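Local coordinates for protein Endonuclease/exonuclease/phosphatase (Leptotrichia buccalis C-1013-b, PDB 3TEB) that probably acts as a magnesium-dependent hydrolase of the DNase I-like class, perhaps as a nuclease, at residues I38-E42 with Y140-M144; I6-H12 with S255-E261; D76-S82 with G94-R100. All coordinates share one frame; numbering follows the deposited sequence.

Interaction 1 of 3, residues I38-E42 with Y140-M144. With MG (magnesium ion), chain C.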
loop_
_atom_site.group_PDB
_atom_site.type_symbol
_atom_site.label_atom_id
_atom_site.label_comp_id
_atom_site.label_asym_id
_atom_site.label_seq_id
_atom_site.Cartn_x
_atom_site.Cartn_y
_atom_site.Cartn_z
ATOM N N ILE A 38 1.667 1.095 7.902
ATOM C CA ILE A 38 2.102 0.223 6.816
ATOM C C ILE A 38 0.951 -0.021 5.851
ATOM O O ILE A 38 -0.127 -0.466 6.263
ATOM C CB ILE A 38 2.612 -1.120 7.331
ATOM C CG1 ILE A 38 3.855 -0.936 8.208
ATOM C CG2 ILE A 38 2.946 -2.035 6.163
ATOM C CD1 ILE A 38 3.575 -0.952 9.690
ATOM N N ALA A 39 1.165 0.289 4.574
ATOM C CA ALA A 39 0.152 0.028 3.555
ATOM C C ALA A 39 0.591 -1.175 2.720
ATOM O O ALA A 39 1.726 -1.237 2.269
ATOM C CB ALA A 39 -0.073 1.258 2.684
HETATM N N MSE A 40 -0.297 -2.144 2.538
HETATM C CA MSE A 40 0.041 -3.380 1.837
HETATM C C MSE A 40 -0.966 -3.718 0.752
HETATM O O MSE A 40 -2.187 -3.552 0.947
HETATM C CB MSE A 40 0.120 -4.527 2.821
HETATM C CG MSE A 40 1.355 -4.488 3.665
HETATM SE SE MSE A 40 1.346 -5.959 4.928
HETATM C CE MSE A 40 -0.161 -5.364 6.016
ATOM N N GLN A 41 -0.446 -4.182 -0.384
ATOM C CA GLN A 41 -1.271 -4.643 -1.490
ATOM C C GLN A 41 -0.960 -6.100 -1.816
ATOM O O GLN A 41 0.063 -6.653 -1.382
ATOM C CB GLN A 41 -1.068 -3.772 -2.726
ATOM C CG GLN A 41 -1.227 -2.281 -2.487
ATOM C CD GLN A 41 -0.004 -1.662 -1.829
ATOM O OE1 GLN A 41 1.136 -2.001 -2.173
ATOM N NE2 GLN A 41 -0.228 -0.761 -0.872
ATOM N N GLU A 42 -1.836 -6.710 -2.613
ATOM C CA GLU A 42 -1.744 -8.135 -2.951
ATOM C C GLU A 42 -1.608 -8.941 -1.642
ATOM O O GLU A 42 -0.707 -9.745 -1.481
ATOM C CB GLU A 42 -0.622 -8.449 -3.993
ATOM C CG GLU A 42 -0.788 -7.802 -5.406
ATOM C CD GLU A 42 0.041 -8.486 -6.536
ATOM O OE1 GLU A 42 -0.213 -9.672 -6.866
ATOM O OE2 GLU A 42 0.936 -7.841 -7.137
ATOM N N TYR A 140 -4.740 5.877 2.650
ATOM C CA TYR A 140 -5.447 5.000 1.717
ATOM C C TYR A 140 -4.483 4.015 1.106
ATOM O O TYR A 140 -3.461 4.423 0.563
ATOM C CB TYR A 140 -6.095 5.805 0.591
ATOM C CG TYR A 140 -7.229 6.705 1.003
ATOM C CD1 TYR A 140 -8.545 6.367 0.707
ATOM C CD2 TYR A 140 -6.990 7.907 1.664
ATOM C CE1 TYR A 140 -9.607 7.197 1.074
ATOM C CE2 TYR A 140 -8.035 8.747 2.036
ATOM C CZ TYR A 140 -9.343 8.391 1.741
ATOM O OH TYR A 140 -10.388 9.223 2.104
ATOM N N SER A 141 -4.808 2.725 1.191
ATOM C CA SER A 141 -3.994 1.672 0.582
ATOM C C SER A 141 -4.588 1.285 -0.764
ATOM O O SER A 141 -5.718 0.817 -0.825
ATOM C CB SER A 141 -3.931 0.465 1.502
ATOM O OG SER A 141 -2.999 -0.483 1.020
ATOM N N CYS A 142 -3.834 1.499 -1.839
ATOM C CA CYS A 142 -4.387 1.374 -3.182
ATOM C C CYS A 142 -3.605 0.420 -4.030
ATOM O O CYS A 142 -2.375 0.385 -3.959
ATOM C CB CYS A 142 -4.364 2.704 -3.908
ATOM S SG CYS A 142 -4.660 4.106 -2.859
ATOM N N HIS A 143 -4.330 -0.333 -4.852
ATOM C CA HIS A 143 -3.730 -1.165 -5.874
ATOM C C HIS A 143 -4.563 -1.079 -7.146
ATOM O O HIS A 143 -5.607 -1.727 -7.263
ATOM C CB HIS A 143 -3.579 -2.608 -5.390
ATOM C CG HIS A 143 -2.970 -3.516 -6.408
ATOM N ND1 HIS A 143 -3.362 -4.823 -6.561
ATOM C CD2 HIS A 143 -2.021 -3.292 -7.347
ATOM C CE1 HIS A 143 -2.659 -5.375 -7.534
ATOM N NE2 HIS A 143 -1.839 -4.467 -8.028
HETATM N N MSE A 144 -4.078 -0.275 -8.092
HETATM C CA MSE A 144 -4.837 0.107 -9.284
HETATM C C MSE A 144 -4.581 -0.813 -10.457
HETATM O O MSE A 144 -3.625 -1.580 -10.455
HETATM C CB MSE A 144 -4.496 1.541 -9.707
HETATM C CG MSE A 144 -4.399 2.538 -8.563
HETATM SE SE MSE A 144 -6.084 2.824 -7.614
HETATM C CE MSE A 144 -7.065 3.692 -9.048
HETATM MG MG MG C . 1.978 -8.660 -8.337
HETATM O O HOH W 1 -4.030 -5.869 -3.961
#

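Interaction 2 of 3, residues I6-H12 with S255-E261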
loop_
_atom_site.group_PDB
_atom_site.type_symbol
_atom_site.label_atom_id
_atom_site.label_comp_id
_atom_site.label_asym_id
_atom_site.label_seq_id
_atom_site.Cartn_x
_atom_site.Cartn_y
_atom_site.Cartn_z
ATOM N N ILE A 6 6.388 6.258 7.228
ATOM C CA ILE A 6 5.406 5.498 6.470
ATOM C C ILE A 6 6.115 4.438 5.603
ATOM O O ILE A 6 7.212 4.691 5.103
ATOM C CB ILE A 6 4.671 6.452 5.534
ATOM C CG1 ILE A 6 3.589 7.182 6.264
ATOM C CG2 ILE A 6 3.984 5.726 4.396
ATOM C CD1 ILE A 6 2.749 7.932 5.283
ATOM N N LEU A 7 5.481 3.274 5.413
ATOM C CA LEU A 7 5.967 2.235 4.500
ATOM C C LEU A 7 4.831 1.703 3.629
ATOM O O LEU A 7 3.713 1.501 4.111
ATOM C CB LEU A 7 6.584 1.092 5.301
ATOM C CG LEU A 7 6.770 -0.284 4.656
ATOM C CD1 LEU A 7 7.905 -0.283 3.665
ATOM C CD2 LEU A 7 7.027 -1.307 5.720
ATOM N N THR A 8 5.112 1.481 2.348
ATOM C CA THR A 8 4.150 0.823 1.450
ATOM C C THR A 8 4.822 -0.320 0.696
ATOM O O THR A 8 5.941 -0.176 0.207
ATOM C CB THR A 8 3.471 1.800 0.438
ATOM O OG1 THR A 8 2.489 1.092 -0.331
ATOM C CG2 THR A 8 4.492 2.402 -0.532
ATOM N N VAL A 9 4.148 -1.456 0.594
ATOM C CA VAL A 9 4.767 -2.623 -0.013
ATOM C C VAL A 9 3.726 -3.585 -0.578
ATOM O O VAL A 9 2.802 -4.008 0.117
ATOM C CB VAL A 9 5.779 -3.305 0.970
ATOM C CG1 VAL A 9 5.138 -3.635 2.295
ATOM C CG2 VAL A 9 6.379 -4.518 0.361
ATOM N N ASN A 10 3.865 -3.881 -1.865
ATOM C CA ASN A 10 3.073 -4.920 -2.517
ATOM C C ASN A 10 3.698 -6.240 -2.127
ATOM O O ASN A 10 4.835 -6.513 -2.500
ATOM C CB ASN A 10 3.135 -4.735 -4.029
ATOM C CG ASN A 10 2.369 -5.799 -4.784
ATOM O OD1 ASN A 10 2.465 -6.996 -4.481
ATOM N ND2 ASN A 10 1.610 -5.368 -5.800
ATOM N N VAL A 11 2.994 -7.060 -1.358
ATOM C CA VAL A 11 3.693 -8.167 -0.693
ATOM C C VAL A 11 3.665 -9.488 -1.446
ATOM O O VAL A 11 4.278 -10.471 -1.009
ATOM C CB VAL A 11 3.236 -8.364 0.767
ATOM C CG1 VAL A 11 3.872 -7.303 1.651
ATOM C CG2 VAL A 11 1.710 -8.374 0.874
ATOM N N HIS A 12 2.960 -9.492 -2.575
ATOM C CA HIS A 12 2.792 -10.675 -3.401
ATOM C C HIS A 12 2.499 -11.884 -2.501
ATOM O O HIS A 12 3.133 -12.930 -2.620
ATOM C CB HIS A 12 4.052 -10.877 -4.252
ATOM C CG HIS A 12 3.834 -11.683 -5.499
ATOM N ND1 HIS A 12 4.759 -12.595 -5.963
ATOM C CD2 HIS A 12 2.807 -11.706 -6.385
ATOM C CE1 HIS A 12 4.310 -13.147 -7.079
ATOM N NE2 HIS A 12 3.126 -12.628 -7.355
ATOM N N SER A 255 9.351 -9.528 -1.724
ATOM C CA SER A 255 8.280 -9.632 -2.693
ATOM C C SER A 255 8.815 -9.565 -4.125
ATOM O O SER A 255 10.021 -9.657 -4.348
ATOM C CB SER A 255 7.300 -8.503 -2.443
ATOM O OG SER A 255 6.216 -8.584 -3.338
ATOM N N ASP A 256 7.916 -9.426 -5.096
ATOM C CA ASP A 256 8.322 -9.154 -6.475
ATOM C C ASP A 256 8.335 -7.649 -6.782
ATOM O O ASP A 256 8.671 -7.240 -7.895
ATOM C CB ASP A 256 7.495 -9.962 -7.498
ATOM C CG ASP A 256 6.011 -9.599 -7.515
ATOM O OD1 ASP A 256 5.532 -8.781 -6.684
ATOM O OD2 ASP A 256 5.302 -10.153 -8.383
ATOM N N HIS A 257 7.956 -6.847 -5.781
ATOM C CA HIS A 257 8.088 -5.388 -5.784
ATOM C C HIS A 257 8.941 -5.029 -4.583
ATOM O O HIS A 257 8.903 -5.737 -3.578
ATOM C CB HIS A 257 6.730 -4.730 -5.550
ATOM C CG HIS A 257 5.818 -4.735 -6.735
ATOM N ND1 HIS A 257 5.262 -3.580 -7.243
ATOM C CD2 HIS A 257 5.327 -5.753 -7.484
ATOM C CE1 HIS A 257 4.488 -3.884 -8.270
ATOM N NE2 HIS A 257 4.505 -5.197 -8.433
ATOM N N PHE A 258 9.691 -3.930 -4.660
ATOM C CA PHE A 258 10.336 -3.384 -3.464
ATOM C C PHE A 258 9.389 -2.391 -2.793
ATOM O O PHE A 258 8.426 -1.903 -3.410
ATOM C CB PHE A 258 11.653 -2.688 -3.787
ATOM C CG PHE A 258 12.527 -3.432 -4.752
ATOM C CD1 PHE A 258 12.691 -4.815 -4.660
ATOM C CD2 PHE A 258 13.220 -2.740 -5.746
ATOM C CE1 PHE A 258 13.510 -5.493 -5.557
ATOM C CE2 PHE A 258 14.040 -3.406 -6.637
ATOM C CZ PHE A 258 14.186 -4.782 -6.547
ATOM N N GLY A 259 9.658 -2.092 -1.527
ATOM C CA GLY A 259 8.793 -1.185 -0.779
ATOM C C GLY A 259 9.333 0.226 -0.752
ATOM O O GLY A 259 10.525 0.436 -0.974
ATOM N N ILE A 260 8.456 1.191 -0.490
ATOM C CA ILE A 260 8.845 2.587 -0.321
ATOM C C ILE A 260 8.649 2.975 1.123
ATOM O O ILE A 260 7.646 2.638 1.757
ATOM C CB ILE A 260 8.027 3.549 -1.213
ATOM C CG1 ILE A 260 8.324 3.310 -2.685
ATOM C CG2 ILE A 260 8.337 5.003 -0.888
ATOM C CD1 ILE A 260 7.329 3.977 -3.581
ATOM N N GLU A 261 9.625 3.714 1.613
ATOM C CA GLU A 261 9.716 4.089 2.989
ATOM C C GLU A 261 9.935 5.607 3.016
ATOM O O GLU A 261 10.935 6.113 2.507
ATOM C CB GLU A 261 10.887 3.323 3.583
ATOM C CG GLU A 261 11.274 3.684 4.990
ATOM C CD GLU A 261 12.736 3.328 5.311
ATOM O OE1 GLU A 261 13.143 3.537 6.484
ATOM O OE2 GLU A 261 13.476 2.858 4.402
#

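Interaction 3 of 3, residues D76-S82 with G94-R100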
loop_
_atom_site.group_PDB
_atom_site.type_symbol
_atom_site.label_atom_id
_atom_site.label_comp_id
_atom_site.label_asym_id
_atom_site.label_seq_id
_atom_site.Cartn_x
_atom_site.Cartn_y
_atom_site.Cartn_z
ATOM N N ASP A 76 1.681 -2.384 20.202
ATOM C CA ASP A 76 0.392 -2.813 19.671
ATOM C C ASP A 76 0.225 -2.345 18.236
ATOM O O ASP A 76 0.264 -1.146 17.946
ATOM C CB ASP A 76 -0.765 -2.287 20.536
ATOM C CG ASP A 76 -0.803 -2.922 21.932
ATOM O OD1 ASP A 76 -0.360 -4.092 22.078
ATOM O OD2 ASP A 76 -1.280 -2.254 22.885
ATOM N N TYR A 77 0.051 -3.300 17.336
ATOM C CA TYR A 77 -0.297 -2.964 15.967
ATOM C C TYR A 77 -1.727 -3.372 15.618
ATOM O O TYR A 77 -2.259 -4.348 16.159
ATOM C CB TYR A 77 0.722 -3.556 15.012
ATOM C CG TYR A 77 1.916 -2.654 14.804
ATOM C CD1 TYR A 77 2.988 -2.661 15.690
ATOM C CD2 TYR A 77 1.968 -1.782 13.718
ATOM C CE1 TYR A 77 4.081 -1.826 15.489
ATOM C CE2 TYR A 77 3.055 -0.948 13.508
ATOM C CZ TYR A 77 4.103 -0.975 14.395
ATOM O OH TYR A 77 5.168 -0.139 14.187
ATOM N N TYR A 78 -2.370 -2.608 14.745
ATOM C CA TYR A 78 -3.746 -2.924 14.405
ATOM C C TYR A 78 -3.889 -3.190 12.917
ATOM O O TYR A 78 -3.220 -2.559 12.103
ATOM C CB TYR A 78 -4.700 -1.832 14.901
ATOM C CG TYR A 78 -4.434 -1.412 16.337
ATOM C CD1 TYR A 78 -4.666 -2.290 17.397
ATOM C CD2 TYR A 78 -3.926 -0.142 16.635
ATOM C CE1 TYR A 78 -4.407 -1.911 18.719
ATOM C CE2 TYR A 78 -3.664 0.251 17.956
ATOM C CZ TYR A 78 -3.910 -0.639 18.995
ATOM O OH TYR A 78 -3.664 -0.266 20.307
ATOM N N LEU A 79 -4.729 -4.161 12.577
ATOM C CA LEU A 79 -4.873 -4.606 11.202
ATOM C C LEU A 79 -6.244 -4.258 10.636
ATOM O O LEU A 79 -7.269 -4.527 11.268
ATOM C CB LEU A 79 -4.662 -6.120 11.116
ATOM C CG LEU A 79 -5.161 -6.812 9.838
ATOM C CD1 LEU A 79 -4.420 -6.342 8.589
ATOM C CD2 LEU A 79 -5.062 -8.298 9.971
ATOM N N HIS A 80 -6.261 -3.683 9.436
ATOM C CA HIS A 80 -7.512 -3.456 8.721
ATOM C C HIS A 80 -7.343 -3.954 7.308
ATOM O O HIS A 80 -6.422 -3.527 6.605
ATOM C CB HIS A 80 -7.885 -1.981 8.747
ATOM C CG HIS A 80 -7.705 -1.357 10.092
ATOM N ND1 HIS A 80 -8.711 -1.321 11.037
ATOM C CD2 HIS A 80 -6.620 -0.782 10.672
ATOM C CE1 HIS A 80 -8.261 -0.724 12.129
ATOM N NE2 HIS A 80 -6.995 -0.386 11.934
ATOM N N TRP A 81 -8.215 -4.868 6.901
ATOM C CA TRP A 81 -8.048 -5.553 5.639
ATOM C C TRP A 81 -9.347 -5.568 4.894
ATOM O O TRP A 81 -10.420 -5.528 5.490
ATOM C CB TRP A 81 -7.578 -6.993 5.879
ATOM C CG TRP A 81 -7.445 -7.853 4.620
ATOM C CD1 TRP A 81 -6.369 -7.920 3.771
ATOM C CD2 TRP A 81 -8.419 -8.755 4.094
ATOM N NE1 TRP A 81 -6.619 -8.812 2.741
ATOM C CE2 TRP A 81 -7.869 -9.333 2.915
ATOM C CE3 TRP A 81 -9.697 -9.129 4.500
ATOM C CZ2 TRP A 81 -8.552 -10.254 2.145
ATOM C CZ3 TRP A 81 -10.378 -10.045 3.738
ATOM C CH2 TRP A 81 -9.801 -10.608 2.568
ATOM N N SER A 82 -9.254 -5.641 3.578
ATOM C CA SER A 82 -10.443 -5.742 2.773
ATOM C C SER A 82 -10.209 -6.558 1.528
ATOM O O SER A 82 -9.213 -6.358 0.840
ATOM C CB SER A 82 -10.920 -4.351 2.386
ATOM O OG SER A 82 -12.228 -4.427 1.844
ATOM N N GLY A 94 -6.655 -8.794 -1.593
ATOM C CA GLY A 94 -7.122 -7.575 -0.970
ATOM C C GLY A 94 -5.988 -6.643 -0.642
ATOM O O GLY A 94 -4.862 -6.848 -1.080
ATOM N N VAL A 95 -6.286 -5.605 0.124
ATOM C CA VAL A 95 -5.266 -4.671 0.558
ATOM C C VAL A 95 -5.399 -4.557 2.045
ATOM O O VAL A 95 -6.432 -4.931 2.595
ATOM C CB VAL A 95 -5.434 -3.277 -0.084
ATOM C CG1 VAL A 95 -5.032 -3.308 -1.552
ATOM C CG2 VAL A 95 -6.855 -2.782 0.056
ATOM N N ALA A 96 -4.358 -4.065 2.706
ATOM C CA ALA A 96 -4.441 -3.878 4.144
ATOM C C ALA A 96 -3.685 -2.649 4.604
ATOM O O ALA A 96 -2.925 -2.049 3.838
ATOM C CB ALA A 96 -3.965 -5.100 4.869
ATOM N N VAL A 97 -3.930 -2.256 5.847
ATOM C CA VAL A 97 -3.162 -1.214 6.501
ATOM C C VAL A 97 -2.869 -1.719 7.898
ATOM O O VAL A 97 -3.762 -2.218 8.576
ATOM C CB VAL A 97 -3.969 0.097 6.636
ATOM C CG1 VAL A 97 -3.164 1.129 7.394
ATOM C CG2 VAL A 97 -4.379 0.648 5.280
ATOM N N ILE A 98 -1.622 -1.621 8.325
ATOM C CA ILE A 98 -1.285 -1.871 9.725
ATOM C C ILE A 98 -0.948 -0.536 10.378
ATOM O O ILE A 98 -0.384 0.352 9.724
ATOM C CB ILE A 98 -0.055 -2.780 9.878
ATOM C CG1 ILE A 98 -0.215 -4.096 9.098
ATOM C CG2 ILE A 98 0.237 -3.033 11.345
ATOM C CD1 ILE A 98 -1.211 -5.086 9.679
ATOM N N THR A 99 -1.279 -0.375 11.655
ATOM C CA THR A 99 -0.941 0.876 12.314
ATOM C C THR A 99 -0.623 0.753 13.785
ATOM O O THR A 99 -1.196 -0.076 14.480
ATOM C CB THR A 99 -1.981 2.021 12.023
ATOM O OG1 THR A 99 -1.547 3.228 12.667
ATOM C CG2 THR A 99 -3.399 1.662 12.460
ATOM N N ARG A 100 0.310 1.598 14.217
ATOM C CA ARG A 100 0.704 1.799 15.608
ATOM C C ARG A 100 -0.331 2.608 16.381
ATOM O O ARG A 100 -0.384 2.538 17.619
ATOM C CB ARG A 100 1.983 2.613 15.634
ATOM C CG ARG A 100 3.197 1.922 16.106
ATOM C CD ARG A 100 4.408 2.802 15.862
ATOM N NE ARG A 100 4.368 4.023 16.665
ATOM C CZ ARG A 100 5.090 5.119 16.432
ATOM N NH1 ARG A 100 5.932 5.175 15.411
ATOM N NH2 ARG A 100 4.958 6.178 17.220
#

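Interaction 1 of 3, residues I38-E42 with Y140-M144
Gln-41 lays its side chain over the backbone of the 140-143 strand, with CG 3.3 Å from Cys-142 O and 3.8 Å from His-143 CB. The chain leaves beside its own backbone N (chi1 -52°) and bends at the next bond (chi2 78°), which turns the amide back along the partner strand. There NE2 makes a weak hydrogen bond to Ser-141 OG at 3.4 Å; NE2 also has a weak partner in Thr-8, and Ser-141 OG is hydrogen-bonded to the carbonyl of Ala-96. The two strands run roughly parallel, the axes of their short segments coming within 6.5 Å, yet belong to different sheets: this is the central interface of the DNase I-like sandwich. At its far end Glu-42 CG lies 3.7 Å from His-143 CE1, with carboxylate and ring planes nearly parallel, 3° apart. One water takes the N-H of Glu-42 (2.7 Å from N) and also bonds His-143 ND1. Beyond the ring, Glu-42 OE2 binds the magnesium ion at 1.8 Å and accepts from Asn-10 ND2. The chemistry implies an interface that is partly polar at this point, its carboxylate shared between metal and amide.

Interaction 2 of 3, residues I6-H12 with S255-E261
The antiparallel pairing of strands 6-10 and 259-261, deep in one sheet of the sandwich, sets Thr-8 against Ile-260 and then opens into loops that meet at the metal site. Thr-8 and Ile-260 form a hydrogen-bonded pair: Thr-8 N reaches Ile-260 O at 2.8 Å, and Ile-260 N returns a bond to Thr-8 O at 2.9 Å. Their side chains lie side by side and point the same way, Thr-8 CG2 resting 3.8 Å from Ile-260 CB. Leu-7 and Glu-261 make the neighbouring non-hydrogen-bonded pair, and the carboxylate of Glu-261 goes on to a salt bridge with Lys-33.

In the residues before Gly-259, side chains take over one half of the pairing, through the Ser-Asp-His run familiar near the C-terminal end of this nuclease family. Ser-255 OG donates to Asn-10 O at 2.6 Å, approaching 24° out of the carbonyl plane. Asn-10 OD1 accepts from His-12 N, an Asx turn that curls the chain after the strand. With CG anti to N (chi1 178°), the Asn-10 amide lies stacked on His-257, the planes 11° apart; its CB makes a CH-pi contact 4.1 Å from the ring centroid, and ND2 has a further, weak hydrogen bond to Asp-176. His-257 ND1 is hydrogen-bonded to Asp-229, which is consistent with the ring's orientation. Asp-256, a magnesium ligand of this protein though not bonded to the ion here, its side chain being about 4 Å away, lays its carboxylate over His-12, with OD2 3.3 Å above the centre of the ring, while His-12 ND1 bonds Glu-16.

Interaction 3 of 3, residues D76-S82 with G94-R100
Leu-79 and Trp-81 both border the small methyl of Ala-96, two bulky side chains sharing the shallow spot between Ile-98 and Gly-94 on the next strand. Leu-79 CD1 reaches Ala-96 CB at 3.9 Å and Ile-98 CD1 at 3.6 Å, its chain swung anti to N (chi1 163°) so that the branch leans across the strands. At about a right angle to that approach, Trp-81 presents the edge of its indole: Ala-96 CB lies in the ring plane, 3.9 Å from CD1. Gly-94, having no side chain, lets NE1 of Trp-81 come to 3.9 Å from its CA. Six backbone hydrogen bonds, in the pairs Tyr-78 with Thr-99, His-80 with Val-97 and Ser-82 with Val-95, hold this antiparallel hairpin in register. On the face carrying Tyr-78, His-80 and Thr-99, CG2 of Thr-99 sits at the edge of the His-80 ring, 4.2 Å from NE2. Where strand 91-99 ends and 78-84 begins, Arg-100 lies along the ring of Tyr-77, its CA 4.1 Å above one face and toward the rim, its CG near CZ, while the Tyr-77 hydroxyl bonds Tyr-35 O. With an alanine in place of Tyr-77, the carbonyl of Tyr-35 would probably lose the hydroxyl bonded to it and the Arg-100 chain the ring it lies along. The hairpin forms one border of its sheet. Strand 37-46 flanks 91-99 on the inner side, helix 61-69 packs over Tyr-77, Leu-79 and Ile-98, and strand 124-132 of the second sheet meets His-80, Ser-82 and Val-95.

Strand 37-46 is central to the set, standing between strands 4-10 and 91-99 in one sheet. Interaction 2 meets interaction 1 through probable hydrogen bonds from Ala-39 N to Leu-7 O (2.9 Å) and from Asn-10 ND2 to Glu-42 OE2 (2.9 Å); interaction 3 meets it through Ala-96 N and Met-40 O (2.8 Å). Their centres lie 9 and 10 Å from that of interaction 1, whereas interactions 2 and 3 do not touch, their nearest atoms about 7 Å apart. The magnesium gathers the first two: Glu-42 binds it and the Asp-256 side chain stands about 4 Å away. Interaction 3 lies farther back, the Val-95 side chain being about 11 Å from the metal.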